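Local coordinates for protein TubZ (Clostridium botulinum C phage, PDB 4XCQ) that is a phage-encoded member of the tubulin/FtsZ family that holds guanosine-5'-diphosphate in its Rossmann-like nucleotide-binding domain, at residues A[8-13]-A[33-38]; A[92-97]-A[121-126]; A[50-55]-A[72-77]; A[4-9]-A[88-93]. All coordinates share one frame; numbering follows the deposited sequence. Where two conformers were deposited one is given.

Interaction 1 of 4, residues A[8-13]-A[33-38]; sequences VFAPIG and LFINTS. With GDP (guanosine-5'-diphosphate), chain B.
A proline sits inside a parallel strand pair here, and the ring of Pro11 lies over one face of Phe34. Pro11 CG is 3.8 Å from the centroid of the Phe34 ring, offset toward the rim, a CH-pi contact. The Phe34 ring gets there because its CG stands anti to the carbonyl carbon (chi1 -72°), with Val20 and Leu24 of helix 14-26 also packing against it. Lacking an N-H, Pro11 still offers its carbonyl: Ile35 N donates to Pro11 O at 2.8 Å, almost head-on. Before it, Leu33 N bonds to Phe9 O (3.0 Å); after it, Gly13 N reaches Ile35 O (3.0 Å) in the carbonyl plane. Ile12 and Ile35 lie side by side and point the same way, Ile12 CG1 being 4.0 Å from Ile35 CD1.

At the C-terminal ends polar groups take over. A water lies 3.0 Å from both Gly13 O and Ile35 O. Asn36 ND2 lies 3.4 Å from Gly13 C, a contact rather than a bond, and Asn36 OD1 takes Ser38 N from above its carbonyl plane, closing an Asx turn. The apolar contacts and the three backbone bonds thus lead to a water shared by two carbonyls and to Gly13, whose N-H is used by Ile35 O and whose CA, without a side chain, can lie 3.4 Å from GDP O3B.

Interaction 2 of 4, residues A[92-97]-A[121-126]; sequences VIFVAT and KHFGFV. With GDP (guanosine-5'-diphosphate), chain B.
Ile93 and Gly124 mark the tight centre of this parallel pair: their CA atoms come to 4.2 Å, nearer than at the neighbouring bridges. Five backbone bonds run through it, alternating between the strands from Val92 N to Ala96 N; in one, Phe94 N meets Gly124 O (2.8 Å) from above the carbonyl plane, while Val126 N meets Phe94 O (2.7 Å) almost straight on. On one side of the sheet Phe94 and Phe123 lie side by side, pointing the same way, with Phe123 CD1 at the edge of the Phe94 ring, 3.9 Å from its CE2. Val92 CB touches the same CD1 of Phe123 at 3.8 Å. On the other side Val126 CG1 is anti to the backbone N (chi1 176°), which puts it beside Val95 CG1 and leaves Val126 CG2 to meet Ile93 CG2 at 3.8 Å, these two side chains slanting past each other.

The N-terminal end is looser. Lys121 and His122 are partly exposed; Lys121 only grazes Val92 CG2 with its CD (4.3 Å), its NZ being bonded to Cys89 O. At the far end Thr97 OG1 lies 2.6 Å from GDP O2A, with O5' also near. Strand 91-97, helix 102-117 and strand 122-129 form a beta-alpha-beta unit of the Rossmann-like nucleotide-binding fold, with the ligand at the C-terminal end of the first strand.

Interaction 3 of 4, residues A[50-55]-A[72-77]; sequences HTYHIP and QTYYKQ
Pro55 sets the CB-CG-CD edge of its ring over one face of Tyr74, and this CH-pi contact is one of the two main ones, with Tyr52 making the other. Pro55 CD stands 3.8 Å from the centroid of the Tyr74 ring, only 2° off its normal, so the carbon is directly over the centre. CG and CB follow toward the phenol end: Pro55 CG is 3.5 Å from Tyr74 CE1, and Pro55 CB is 3.5 Å from Tyr74 OH.

Plain van der Waals contacts complete the interface. Ile54 brings its CG2 branch to Tyr74 CD2 at 4.0 Å, crossing the ring at a slant, while other helices, through Tyr70, Ala71 and Ile106, pack on the same isoleucine. Tyr52 comes in at about a right angle to Tyr74. Its CG is anti to the backbone N (chi1 -177°), which extends the ring toward the helix start and sets Tyr52 OH 3.7 Å from Tyr74 CD1. Gln77, more exposed, adds its CG at 4.0 Å from Tyr52 OH.

Polar bonding between the two segments is absent, although the phenol oxygens of both tyrosines take part in the packing. The backbones of Tyr52 and Ile54 bond to Phe34 and Asn36 on strand 31-36. What results is the edge strand, within this chain, of the parallel part of a Rossmann-like sheet, packing with the loop after it on Tyr74, just ahead of helix 75-85, and on Gln77 within it.

Interaction 4 of 4, residues A[4-9]-A[88-93]; sequences KNKIVF and SCDIVI
Lys6 reaches across to Asp90 and Ile91 with nearly its whole side chain. From CB the chain leaves anti to the backbone N (chi1 -172°) and stays extended along the other segment. Its CG comes first to Asp90 CB, 3.8 Å away, with Ile91 CD1 a little farther off. CD runs over that same methyl, Ile91 CD1, at 4.1 Å. CE keeps the methyl at 4.0 Å while closing on the carboxylate. There the last torsion bends (chi4 69°) and NZ meets Asp90 OD2 at 3.2 Å, from above the carboxylate plane: a salt bridge between two partly exposed residues.

The packing beyond it is buried. Val8 CG1, set between the backbone N and the carbonyl carbon, touches Cys89 CB at 3.6 Å and Val92 CG2 at 3.7 Å. On the other face Phe9 lies alongside Ile93, CD1 to CB 3.8 Å, with Ile7 CG2 over one face of the Phe9 ring. The strands bond in step through Ile91 N to Lys6 O, Val8 N to Ile91 O (2.9 Å) and Ile93 N to Val8 O. Two parallel neighbours far apart in sequence thus form the middle of the parallel, nucleotide-binding part of the Rossmann-like sheet, where the order 51-53, 31-36, 7-11 passes to 91-97 and 122-129.

Overall arrangement
Starting at the N terminus, strand 7-11 pairs first with strand 31-36 in interaction 1, closing the short loop that holds helix 14-26. The chain then adds strand 51-53 at the far edge of the sheet, and interaction 3 ties that edge to the start of helix 75-85. Interaction 4 closes a much longer loop, bringing strand 91-97 to the other side of strand 7-11; interaction 3 is nested inside it, and interaction 1 starts from the same strand. Interaction 2 takes over on strand 91-97 and closes the next crossover, through helix 102-117. Interactions 1 and 2 both touch GDP, at Gly13 just after strand 7-11 and at Thr97 ending strand 91-97.

Interaction 1 of 4, residues A[8-13]-A[33-38]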
# COMPACT_ATOMS: atom_id res chain seq x y z
N VAL A 8 12.00 2.88 -3.07
CA VAL A 8 12.19 1.58 -3.69
C VAL A 8 11.05 0.66 -3.26
O VAL A 8 10.81 0.45 -2.07
CB VAL A 8 13.56 0.95 -3.35
CG1 VAL A 8 13.82 0.97 -1.86
CG2 VAL A 8 13.65 -0.48 -3.90
N PHE A 9 10.33 0.12 -4.24
CA PHE A 9 9.28 -0.84 -3.96
C PHE A 9 9.85 -2.24 -3.84
O PHE A 9 10.78 -2.61 -4.57
CB PHE A 9 8.20 -0.81 -5.04
CG PHE A 9 7.36 0.43 -5.02
CD1 PHE A 9 6.25 0.50 -4.19
CD2 PHE A 9 7.68 1.52 -5.81
CE1 PHE A 9 5.47 1.64 -4.16
CE2 PHE A 9 6.91 2.67 -5.78
CZ PHE A 9 5.80 2.73 -4.96
N ALA A 10 9.30 -3.01 -2.91
CA ALA A 10 9.58 -4.44 -2.84
C ALA A 10 8.29 -5.24 -3.00
O ALA A 10 7.70 -5.70 -2.02
CB ALA A 10 10.26 -4.78 -1.53
N PRO A 11 7.82 -5.38 -4.25
CA PRO A 11 6.66 -6.24 -4.50
C PRO A 11 6.98 -7.71 -4.25
O PRO A 11 7.98 -8.24 -4.75
CB PRO A 11 6.35 -5.98 -5.98
CG PRO A 11 7.62 -5.48 -6.56
CD PRO A 11 8.27 -4.69 -5.47
N ILE A 12 6.13 -8.36 -3.46
CA ILE A 12 6.29 -9.78 -3.17
C ILE A 12 5.04 -10.55 -3.61
O ILE A 12 3.93 -10.26 -3.15
CB ILE A 12 6.56 -10.01 -1.66
CG1 ILE A 12 7.76 -9.18 -1.20
CG2 ILE A 12 6.78 -11.49 -1.37
CD1 ILE A 12 8.12 -9.36 0.27
N GLY A 13 5.22 -11.50 -4.51
CA GLY A 13 4.10 -12.27 -5.03
C GLY A 13 3.51 -11.70 -6.31
O GLY A 13 3.85 -10.59 -6.72
N LEU A 33 12.47 -3.81 -6.67
CA LEU A 33 12.98 -5.16 -6.75
C LEU A 33 11.80 -6.12 -6.65
O LEU A 33 11.14 -6.20 -5.62
CB LEU A 33 14.00 -5.45 -5.65
CG LEU A 33 14.59 -6.86 -5.68
CD1 LEU A 33 15.35 -7.10 -6.98
CD2 LEU A 33 15.48 -7.12 -4.48
N PHE A 34 11.53 -6.83 -7.74
CA PHE A 34 10.41 -7.77 -7.78
C PHE A 34 10.79 -9.13 -7.19
O PHE A 34 11.65 -9.83 -7.72
CB PHE A 34 9.90 -7.94 -9.21
CG PHE A 34 9.16 -6.73 -9.73
CD1 PHE A 34 7.78 -6.70 -9.75
CD2 PHE A 34 9.86 -5.63 -10.20
CE1 PHE A 34 7.10 -5.60 -10.23
CE2 PHE A 34 9.18 -4.52 -10.68
CZ PHE A 34 7.80 -4.51 -10.70
N ILE A 35 10.15 -9.47 -6.08
CA ILE A 35 10.43 -10.70 -5.36
C ILE A 35 9.29 -11.69 -5.56
O ILE A 35 8.12 -11.33 -5.39
CB ILE A 35 10.62 -10.44 -3.86
CG1 ILE A 35 11.63 -9.30 -3.64
CG2 ILE A 35 11.05 -11.72 -3.14
CD1 ILE A 35 11.57 -8.68 -2.26
N ASN A 36 9.62 -12.93 -5.91
CA ASN A 36 8.60 -13.96 -6.11
C ASN A 36 9.18 -15.37 -6.10
O ASN A 36 10.31 -15.61 -6.53
CB ASN A 36 7.85 -13.72 -7.42
CG ASN A 36 6.43 -14.25 -7.38
OD1 ASN A 36 6.13 -15.20 -6.66
ND2 ASN A 36 5.55 -13.64 -8.17
N THR A 37 8.39 -16.32 -5.61
CA THR A 37 8.75 -17.72 -5.69
C THR A 37 8.55 -18.23 -7.12
O THR A 37 9.17 -19.20 -7.54
CB THR A 37 7.94 -18.57 -4.71
OG1 THR A 37 6.55 -18.49 -5.06
CG2 THR A 37 8.14 -18.09 -3.29
N SER A 38 7.67 -17.56 -7.86
CA SER A 38 7.35 -17.95 -9.22
C SER A 38 8.22 -17.21 -10.23
O SER A 38 8.11 -15.99 -10.37
CB SER A 38 5.86 -17.70 -9.52
OG SER A 38 5.55 -17.98 -10.87
PB GDP B . 0.78 -14.67 -4.19
O1B GDP B . 1.04 -13.49 -3.28
O2B GDP B . 1.14 -15.96 -3.48
O3B GDP B . 1.59 -14.55 -5.46
O3A GDP B . -0.78 -14.73 -4.55
PA GDP B . -1.54 -13.54 -5.31
O1A GDP B . -1.99 -13.95 -6.69
O2A GDP B . -0.72 -12.27 -5.35
O5' GDP B . -2.79 -13.38 -4.31
C5' GDP B . -4.06 -13.92 -4.62
C4' GDP B . -5.05 -13.07 -3.84
O4' GDP B . -4.61 -11.71 -3.94
C3' GDP B . -6.43 -13.15 -4.46
O3' GDP B . -7.30 -13.73 -3.50
C2' GDP B . -6.83 -11.72 -4.76
O2' GDP B . -7.77 -11.29 -3.78
C1' GDP B . -5.57 -10.88 -4.60
N9 GDP B . -4.95 -10.45 -5.88
C8 GDP B . -4.23 -11.25 -6.70
N7 GDP B . -3.77 -10.58 -7.78
C5 GDP B . -4.18 -9.30 -7.65
C6 GDP B . -4.03 -8.06 -8.45
O6 GDP B . -3.38 -8.07 -9.52
N1 GDP B . -4.61 -6.94 -7.98
C2 GDP B . -5.31 -6.92 -6.83
N2 GDP B . -5.86 -5.75 -6.44
N3 GDP B . -5.49 -8.02 -6.06
C4 GDP B . -4.95 -9.22 -6.40
O HOH W 1 6.60 -9.60 -7.32

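Interaction 2 of 4, residues A[92-97]-A[121-126]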
# COMPACT_ATOMS: atom_id res chain seq x y z
N VAL A 92 11.53 2.36 1.77
CA VAL A 92 11.29 1.03 1.23
C VAL A 92 9.82 0.67 1.41
O VAL A 92 9.35 0.48 2.53
CB VAL A 92 12.18 -0.02 1.90
CG1 VAL A 92 11.91 -1.40 1.32
CG2 VAL A 92 13.65 0.35 1.74
N ILE A 93 9.09 0.58 0.30
CA ILE A 93 7.68 0.22 0.37
C ILE A 93 7.45 -1.22 -0.12
O ILE A 93 7.77 -1.57 -1.26
CB ILE A 93 6.81 1.19 -0.46
CG1 ILE A 93 7.11 2.63 -0.03
CG2 ILE A 93 5.34 0.88 -0.27
CD1 ILE A 93 6.34 3.69 -0.81
N PHE A 94 6.93 -2.05 0.77
CA PHE A 94 6.58 -3.42 0.43
C PHE A 94 5.16 -3.47 -0.13
O PHE A 94 4.25 -2.83 0.40
CB PHE A 94 6.71 -4.33 1.65
CG PHE A 94 8.13 -4.60 2.05
CD1 PHE A 94 8.80 -5.71 1.54
CD2 PHE A 94 8.79 -3.77 2.94
CE1 PHE A 94 10.11 -5.97 1.90
CE2 PHE A 94 10.10 -4.03 3.31
CZ PHE A 94 10.76 -5.13 2.79
N VAL A 95 4.98 -4.21 -1.22
CA VAL A 95 3.66 -4.35 -1.83
C VAL A 95 3.27 -5.81 -1.96
O VAL A 95 3.96 -6.60 -2.61
CB VAL A 95 3.58 -3.68 -3.21
CG1 VAL A 95 2.14 -3.64 -3.69
CG2 VAL A 95 4.15 -2.27 -3.16
N ALA A 96 2.16 -6.18 -1.34
CA ALA A 96 1.73 -7.57 -1.36
C ALA A 96 0.22 -7.71 -1.20
O ALA A 96 -0.41 -6.98 -0.43
CB ALA A 96 2.45 -8.35 -0.28
N THR A 97 -0.34 -8.66 -1.93
CA THR A 97 -1.70 -9.12 -1.68
C THR A 97 -1.67 -9.99 -0.43
O THR A 97 -0.66 -10.60 -0.10
CB THR A 97 -2.27 -9.90 -2.87
OG1 THR A 97 -1.42 -11.01 -3.16
CG2 THR A 97 -2.38 -8.99 -4.09
N LYS A 121 15.99 3.66 7.95
CA LYS A 121 15.19 3.82 6.74
C LYS A 121 13.72 3.80 7.10
O LYS A 121 13.34 3.28 8.15
CB LYS A 121 15.52 2.73 5.72
CG LYS A 121 16.87 2.91 5.06
CD LYS A 121 17.07 1.95 3.90
CE LYS A 121 18.41 2.21 3.23
NZ LYS A 121 18.51 3.62 2.75
N HIS A 122 12.88 4.38 6.24
CA HIS A 122 11.43 4.34 6.43
C HIS A 122 10.81 3.16 5.69
O HIS A 122 11.18 2.88 4.55
CB HIS A 122 10.81 5.66 5.95
CG HIS A 122 11.54 6.87 6.42
ND1 HIS A 122 11.21 7.54 7.58
CD2 HIS A 122 12.61 7.53 5.90
CE1 HIS A 122 12.03 8.57 7.75
NE2 HIS A 122 12.89 8.58 6.74
N PHE A 123 9.87 2.48 6.33
CA PHE A 123 9.24 1.33 5.70
C PHE A 123 7.74 1.51 5.51
O PHE A 123 7.03 1.93 6.42
CB PHE A 123 9.51 0.06 6.52
CG PHE A 123 10.96 -0.36 6.51
CD1 PHE A 123 11.45 -1.16 5.50
CD2 PHE A 123 11.82 0.07 7.50
CE1 PHE A 123 12.78 -1.54 5.49
CE2 PHE A 123 13.15 -0.31 7.50
CZ PHE A 123 13.63 -1.11 6.48
N GLY A 124 7.27 1.18 4.31
CA GLY A 124 5.85 1.21 4.02
C GLY A 124 5.31 -0.17 3.68
O GLY A 124 6.04 -1.04 3.22
N PHE A 125 4.03 -0.37 3.93
CA PHE A 125 3.37 -1.59 3.50
C PHE A 125 2.10 -1.28 2.72
O PHE A 125 1.19 -0.63 3.23
CB PHE A 125 3.04 -2.48 4.70
CG PHE A 125 2.24 -3.71 4.33
CD1 PHE A 125 2.81 -4.71 3.55
CD2 PHE A 125 0.93 -3.86 4.77
CE1 PHE A 125 2.08 -5.84 3.21
CE2 PHE A 125 0.19 -4.98 4.42
CZ PHE A 125 0.76 -5.98 3.64
N VAL A 126 2.07 -1.73 1.46
CA VAL A 126 0.85 -1.68 0.67
C VAL A 126 0.25 -3.08 0.61
O VAL A 126 0.82 -3.99 0.01
CB VAL A 126 1.10 -1.15 -0.76
CG1 VAL A 126 -0.18 -1.21 -1.58
CG2 VAL A 126 1.64 0.26 -0.72
PB GDP B . 0.78 -14.67 -4.19
O1B GDP B . 1.04 -13.49 -3.28
O2B GDP B . 1.14 -15.96 -3.48
O3B GDP B . 1.59 -14.55 -5.46
O3A GDP B . -0.78 -14.73 -4.55
PA GDP B . -1.54 -13.54 -5.31
O1A GDP B . -1.99 -13.95 -6.69
O2A GDP B . -0.72 -12.27 -5.35
O5' GDP B . -2.79 -13.38 -4.31
C5' GDP B . -4.06 -13.92 -4.62
C4' GDP B . -5.05 -13.07 -3.84
O4' GDP B . -4.61 -11.71 -3.94
C3' GDP B . -6.43 -13.15 -4.46
O3' GDP B . -7.30 -13.73 -3.50
C2' GDP B . -6.83 -11.72 -4.76
O2' GDP B . -7.77 -11.29 -3.78
C1' GDP B . -5.57 -10.88 -4.60
N9 GDP B . -4.95 -10.45 -5.88
C8 GDP B . -4.23 -11.25 -6.70
N7 GDP B . -3.77 -10.58 -7.78
C5 GDP B . -4.18 -9.30 -7.65
C6 GDP B . -4.03 -8.06 -8.45
O6 GDP B . -3.38 -8.07 -9.52
N1 GDP B . -4.61 -6.94 -7.98
C2 GDP B . -5.31 -6.92 -6.83
N2 GDP B . -5.86 -5.75 -6.44
N3 GDP B . -5.49 -8.02 -6.06
C4 GDP B . -4.95 -9.22 -6.40

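Interaction 3 of 4, residues A[50-55]-A[72-77]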
# COMPACT_ATOMS: atom_id res chain seq x y z
N HIS A 50 14.82 -5.13 -12.33
CA HIS A 50 15.46 -5.86 -11.25
C HIS A 50 14.47 -6.83 -10.62
O HIS A 50 13.36 -6.45 -10.23
CB HIS A 50 16.00 -4.88 -10.20
CG HIS A 50 16.90 -3.84 -10.78
ND1 HIS A 50 16.50 -2.53 -10.97
CD2 HIS A 50 18.17 -3.91 -11.25
CE1 HIS A 50 17.49 -1.84 -11.51
NE2 HIS A 50 18.51 -2.65 -11.69
N THR A 51 14.87 -8.10 -10.54
CA THR A 51 14.01 -9.15 -10.01
C THR A 51 14.81 -10.07 -9.11
O THR A 51 16.03 -10.18 -9.24
CB THR A 51 13.37 -9.99 -11.14
OG1 THR A 51 14.41 -10.55 -11.95
CG2 THR A 51 12.46 -9.14 -12.01
N TYR A 52 14.12 -10.74 -8.19
CA TYR A 52 14.75 -11.76 -7.37
C TYR A 52 13.85 -12.99 -7.25
O TYR A 52 12.85 -12.98 -6.53
CB TYR A 52 15.08 -11.23 -5.97
CG TYR A 52 15.81 -12.24 -5.11
CD1 TYR A 52 17.20 -12.28 -5.07
CD2 TYR A 52 15.11 -13.17 -4.35
CE1 TYR A 52 17.87 -13.21 -4.30
CE2 TYR A 52 15.77 -14.10 -3.58
CZ TYR A 52 17.15 -14.12 -3.55
OH TYR A 52 17.80 -15.05 -2.77
N HIS A 53 14.22 -14.05 -7.97
CA HIS A 53 13.53 -15.32 -7.83
C HIS A 53 14.12 -16.09 -6.66
O HIS A 53 15.33 -16.32 -6.60
CB HIS A 53 13.63 -16.15 -9.12
CG HIS A 53 13.08 -17.54 -8.99
ND1 HIS A 53 13.87 -18.66 -9.04
CD2 HIS A 53 11.81 -17.98 -8.82
CE1 HIS A 53 13.12 -19.74 -8.90
NE2 HIS A 53 11.86 -19.35 -8.77
N ILE A 54 13.27 -16.46 -5.72
CA ILE A 54 13.69 -17.31 -4.62
C ILE A 54 14.15 -18.65 -5.18
O ILE A 54 13.38 -19.34 -5.84
CB ILE A 54 12.56 -17.49 -3.61
CG1 ILE A 54 12.10 -16.12 -3.11
CG2 ILE A 54 13.01 -18.40 -2.46
CD1 ILE A 54 11.03 -16.15 -2.07
N PRO A 55 15.43 -18.99 -4.95
CA PRO A 55 16.06 -20.18 -5.53
C PRO A 55 15.26 -21.47 -5.31
O PRO A 55 14.70 -21.67 -4.23
CB PRO A 55 17.41 -20.25 -4.80
CG PRO A 55 17.72 -18.82 -4.49
CD PRO A 55 16.39 -18.19 -4.16
N GLN A 72 12.53 -18.74 3.80
CA GLN A 72 13.08 -18.50 5.14
C GLN A 72 14.61 -18.41 5.19
O GLN A 72 15.15 -17.62 5.96
CB GLN A 72 12.60 -19.59 6.11
CG GLN A 72 13.15 -20.98 5.82
CD GLN A 72 12.52 -22.05 6.69
OE1 GLN A 72 12.12 -21.79 7.82
NE2 GLN A 72 12.45 -23.27 6.17
N THR A 73 15.30 -19.20 4.38
CA THR A 73 16.75 -19.22 4.39
C THR A 73 17.34 -18.09 3.55
O THR A 73 18.53 -17.78 3.65
CB THR A 73 17.31 -20.57 3.89
OG1 THR A 73 16.70 -20.90 2.63
CG2 THR A 73 17.01 -21.67 4.89
N TYR A 74 16.50 -17.45 2.74
CA TYR A 74 16.97 -16.41 1.83
C TYR A 74 16.54 -15.00 2.26
O TYR A 74 16.81 -14.03 1.55
CB TYR A 74 16.48 -16.69 0.41
CG TYR A 74 17.04 -17.97 -0.17
CD1 TYR A 74 18.33 -18.02 -0.68
CD2 TYR A 74 16.27 -19.13 -0.21
CE1 TYR A 74 18.84 -19.18 -1.20
CE2 TYR A 74 16.78 -20.30 -0.74
CZ TYR A 74 18.07 -20.32 -1.23
OH TYR A 74 18.59 -21.48 -1.76
N TYR A 75 15.90 -14.90 3.42
CA TYR A 75 15.40 -13.62 3.94
C TYR A 75 16.47 -12.53 3.95
O TYR A 75 16.24 -11.42 3.47
CB TYR A 75 14.86 -13.79 5.36
CG TYR A 75 13.51 -14.46 5.47
CD1 TYR A 75 12.72 -14.68 4.35
CD2 TYR A 75 13.02 -14.87 6.71
CE1 TYR A 75 11.48 -15.29 4.46
CE2 TYR A 75 11.79 -15.48 6.83
CZ TYR A 75 11.02 -15.69 5.71
OH TYR A 75 9.80 -16.30 5.85
N LYS A 76 17.63 -12.84 4.51
CA LYS A 76 18.69 -11.85 4.65
C LYS A 76 19.23 -11.39 3.30
O LYS A 76 19.42 -10.20 3.08
CB LYS A 76 19.83 -12.38 5.52
CG LYS A 76 20.89 -11.34 5.82
CD LYS A 76 22.07 -11.92 6.59
CE LYS A 76 21.66 -12.30 8.00
NZ LYS A 76 22.80 -12.88 8.77
N GLN A 77 19.48 -12.33 2.39
CA GLN A 77 20.03 -11.96 1.09
C GLN A 77 19.04 -11.13 0.29
O GLN A 77 19.43 -10.21 -0.42
CB GLN A 77 20.44 -13.20 0.28
CG GLN A 77 20.72 -12.89 -1.18
CD GLN A 77 21.91 -13.65 -1.74
OE1 GLN A 77 22.54 -14.44 -1.03
NE2 GLN A 77 22.23 -13.40 -3.00

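Interaction 4 of 4, residues A[4-9]-A[88-93]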
# COMPACT_ATOMS: atom_id res chain seq x y z
N LYS A 4 10.62 10.29 -6.21
CA LYS A 4 10.31 8.95 -6.70
C LYS A 4 11.54 8.04 -6.66
O LYS A 4 11.42 6.84 -6.39
CB LYS A 4 9.74 9.03 -8.11
CG LYS A 4 8.46 9.85 -8.18
CD LYS A 4 7.95 9.98 -9.60
CE LYS A 4 6.63 10.71 -9.64
NZ LYS A 4 6.20 11.00 -11.05
N ASN A 5 12.72 8.61 -6.90
CA ASN A 5 13.97 7.87 -6.86
C ASN A 5 14.43 7.60 -5.42
O ASN A 5 15.40 6.87 -5.19
CB ASN A 5 15.05 8.62 -7.63
CG ASN A 5 16.25 7.74 -7.96
OD1 ASN A 5 16.15 6.83 -8.78
ND2 ASN A 5 17.38 8.02 -7.32
N LYS A 6 13.72 8.20 -4.47
CA LYS A 6 13.98 8.07 -3.04
C LYS A 6 13.26 6.80 -2.56
O LYS A 6 13.56 6.24 -1.50
CB LYS A 6 13.47 9.32 -2.32
CG LYS A 6 13.80 9.49 -0.85
CD LYS A 6 13.15 10.81 -0.38
CE LYS A 6 13.25 11.09 1.11
NZ LYS A 6 14.64 11.39 1.50
N ILE A 7 12.32 6.36 -3.38
CA ILE A 7 11.46 5.23 -3.09
C ILE A 7 11.90 3.97 -3.81
O ILE A 7 12.14 3.99 -5.02
CB ILE A 7 10.00 5.53 -3.51
CG1 ILE A 7 9.49 6.78 -2.79
CG2 ILE A 7 9.10 4.32 -3.27
CD1 ILE A 7 8.22 7.33 -3.39
N VAL A 8 12.00 2.88 -3.07
CA VAL A 8 12.19 1.58 -3.69
C VAL A 8 11.05 0.66 -3.26
O VAL A 8 10.81 0.45 -2.07
CB VAL A 8 13.56 0.95 -3.35
CG1 VAL A 8 13.82 0.97 -1.86
CG2 VAL A 8 13.65 -0.48 -3.90
N PHE A 9 10.33 0.12 -4.24
CA PHE A 9 9.28 -0.84 -3.96
C PHE A 9 9.85 -2.24 -3.84
O PHE A 9 10.78 -2.61 -4.57
CB PHE A 9 8.20 -0.81 -5.04
CG PHE A 9 7.36 0.43 -5.02
CD1 PHE A 9 6.25 0.50 -4.19
CD2 PHE A 9 7.68 1.52 -5.81
CE1 PHE A 9 5.47 1.64 -4.16
CE2 PHE A 9 6.91 2.67 -5.78
CZ PHE A 9 5.80 2.73 -4.96
N SER A 88 20.87 4.35 -1.98
CA SER A 88 20.43 5.73 -1.87
C SER A 88 18.90 5.85 -1.93
O SER A 88 18.37 6.75 -2.58
CB SER A 88 21.07 6.59 -2.96
OG SER A 88 20.78 6.07 -4.25
N CYS A 89 18.21 4.93 -1.27
CA CYS A 89 16.76 4.98 -1.15
C CYS A 89 16.34 4.99 0.32
O CYS A 89 16.49 4.01 1.04
CB CYS A 89 16.09 3.81 -1.86
SG CYS A 89 16.00 3.96 -3.68
N ASP A 90 15.80 6.13 0.75
CA ASP A 90 15.34 6.34 2.12
C ASP A 90 14.14 5.49 2.46
O ASP A 90 14.01 5.02 3.58
CB ASP A 90 14.97 7.81 2.36
CG ASP A 90 15.97 8.53 3.22
OD1 ASP A 90 17.13 8.07 3.27
OD2 ASP A 90 15.61 9.54 3.86
N ILE A 91 13.28 5.29 1.47
CA ILE A 91 11.96 4.73 1.71
C ILE A 91 11.76 3.41 0.99
O ILE A 91 11.85 3.33 -0.24
CB ILE A 91 10.87 5.73 1.27
CG1 ILE A 91 11.20 7.11 1.85
CG2 ILE A 91 9.51 5.27 1.73
CD1 ILE A 91 10.45 8.22 1.21
N VAL A 92 11.53 2.36 1.77
CA VAL A 92 11.29 1.03 1.23
C VAL A 92 9.82 0.67 1.41
O VAL A 92 9.35 0.48 2.53
CB VAL A 92 12.18 -0.02 1.90
CG1 VAL A 92 11.91 -1.40 1.32
CG2 VAL A 92 13.65 0.35 1.74
N ILE A 93 9.09 0.58 0.30
CA ILE A 93 7.68 0.22 0.37
C ILE A 93 7.45 -1.22 -0.12
O ILE A 93 7.77 -1.57 -1.26
CB ILE A 93 6.81 1.19 -0.46
CG1 ILE A 93 7.11 2.63 -0.03
CG2 ILE A 93 5.34 0.88 -0.27
CD1 ILE A 93 6.34 3.69 -0.81